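Side-chain contact in probable sulfate-binding lipoprotein SubI (Mycobacterium tuberculosis, PDB 6DDN), which probably binds sulfate outside the cell membrane and hands it on for uptake: residues A[238-241]-A[242-246]. Numbering follows the deposited sequence.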
loop_
_atom_site.group_PDB
_atom_site.type_symbol
_atom_site.label_atom_id
_atom_site.label_comp_id
_atom_site.label_asym_id
_atom_site.label_seq_id
_atom_site.Cartn_x
_atom_site.Cartn_y
_atom_site.Cartn_z
ATOM N N ASN A 238 0.242 -7.927 0.024
ATOM C CA ASN A 238 -0.965 -8.211 0.792
ATOM C C ASN A 238 -2.165 -8.405 -0.125
ATOM O O ASN A 238 -3.034 -9.239 0.151
ATOM C CB ASN A 238 -1.230 -7.092 1.799
ATOM C CG ASN A 238 -1.205 -5.713 1.167
ATOM O OD1 ASN A 238 -0.220 -4.986 1.278
ATOM N ND2 ASN A 238 -2.302 -5.338 0.518
ATOM N N GLU A 239 -2.224 -7.650 -1.224
ATOM C CA GLU A 239 -3.347 -7.783 -2.143
ATOM C C GLU A 239 -3.279 -9.098 -2.908
ATOM O O GLU A 239 -4.316 -9.710 -3.192
ATOM C CB GLU A 239 -3.385 -6.595 -3.105
ATOM C CG GLU A 239 -4.491 -6.669 -4.154
ATOM C CD GLU A 239 -5.845 -6.212 -3.635
ATOM O OE1 GLU A 239 -6.645 -5.698 -4.446
ATOM O OE2 GLU A 239 -6.117 -6.366 -2.424
ATOM N N ALA A 240 -2.071 -9.551 -3.247
ATOM C CA ALA A 240 -1.931 -10.860 -3.876
ATOM C C ALA A 240 -2.349 -11.969 -2.920
ATOM O O ALA A 240 -3.042 -12.915 -3.316
ATOM C CB ALA A 240 -0.492 -11.068 -4.346
ATOM N N ILE A 241 -1.940 -11.863 -1.653
ATOM C CA ILE A 241 -2.316 -12.860 -0.655
ATOM C C ILE A 241 -3.827 -12.881 -0.467
ATOM O O ILE A 241 -4.442 -13.952 -0.384
ATOM C CB ILE A 241 -1.582 -12.584 0.671
ATOM C CG1 ILE A 241 -0.087 -12.873 0.521
ATOM C CG2 ILE A 241 -2.174 -13.414 1.797
ATOM C CD1 ILE A 241 0.750 -12.347 1.662
ATOM N N ALA A 242 -4.449 -11.704 -0.405
ATOM C CA ALA A 242 -5.891 -11.646 -0.196
ATOM C C ALA A 242 -6.647 -12.169 -1.411
ATOM O O ALA A 242 -7.674 -12.843 -1.266
ATOM C CB ALA A 242 -6.317 -10.215 0.129
ATOM N N THR A 243 -6.155 -11.870 -2.615
ATOM C CA THR A 243 -6.817 -12.350 -3.824
ATOM C C THR A 243 -6.695 -13.865 -3.950
ATOM O O THR A 243 -7.678 -14.553 -4.247
ATOM C CB THR A 243 -6.230 -11.658 -5.055
ATOM O OG1 THR A 243 -6.290 -10.236 -4.880
ATOM C CG2 THR A 243 -7.010 -12.042 -6.301
ATOM N N GLU A 244 -5.488 -14.397 -3.734
ATOM C CA GLU A 244 -5.287 -15.843 -3.732
ATOM C C GLU A 244 -6.245 -16.529 -2.769
ATOM O O GLU A 244 -6.874 -17.540 -3.106
ATOM C CB GLU A 244 -3.846 -16.166 -3.339
ATOM C CG GLU A 244 -2.864 -16.221 -4.480
ATOM C CD GLU A 244 -1.511 -15.668 -4.084
ATOM O OE1 GLU A 244 -1.149 -15.786 -2.894
ATOM O OE2 GLU A 244 -0.812 -15.113 -4.955
ATOM N N ARG A 245 -6.362 -15.988 -1.555
ATOM C CA ARG A 245 -7.178 -16.610 -0.521
ATOM C C ARG A 245 -8.662 -16.582 -0.846
ATOM O O ARG A 245 -9.414 -17.409 -0.319
ATOM C CB ARG A 245 -6.938 -15.917 0.815
ATOM C CG ARG A 245 -5.629 -16.278 1.465
ATOM C CD ARG A 245 -5.487 -15.528 2.764
ATOM N NE ARG A 245 -4.330 -15.968 3.532
ATOM C CZ ARG A 245 -3.758 -15.237 4.482
ATOM N NH1 ARG A 245 -4.240 -14.036 4.770
ATOM N NH2 ARG A 245 -2.709 -15.705 5.141
ATOM N N ALA A 246 -9.104 -15.649 -1.684
ATOM C CA ALA A 246 -10.487 -15.614 -2.133
ATOM C C ALA A 246 -10.788 -16.671 -3.188
ATOM O O ALA A 246 -11.841 -16.602 -3.828
ATOM C CB ALA A 246 -10.830 -14.224 -2.673
#
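The carbonyl oxygen of Glu239 is gripped twice by Thr243: OG1 donates a hydrogen bond to Glu239 O at 2.7 Å, and Thr243 N donates the helical i to i+4 bond to Glu239 O at 2.9 Å. The two donors arrive from opposite faces of the carbonyl plane. Thr243 can do this because its hydroxyl lies beside its own backbone N (chi1 -54°), turned back toward the preceding turn, so that its polar group is satisfied within the helix while the side chain packs on Thr222 and Val226 of helix 218-227. The carboxylate of Glu239 is directed elsewhere, forming a salt bridge with Arg219 and a hydrogen bond with Thr222. One residue on, Glu244 N bonds to Ala240 O at 2.9 Å with an N-H...O angle of 170°. The Glu244 chain bends at chi2 and folds back past this carbonyl, with Glu244 CD 3.2 Å from Ala240 O; OE2 is hydrogen-bonded to His252 ND1. On another side of the helix, Ile241 and Arg245 run side by side. Ile241 CG2 sits over the centre of one guanidinium face, 3.6 Å from Arg245 CZ, while NH1 donates to Gln295 O. The backbone ladder is that of an alpha-helix, with the threonine hydroxyl bond to the i-4 carbonyl a common addition; helix 237-245 links strands 232-236 and 250-253 of the solute-binding protein fold.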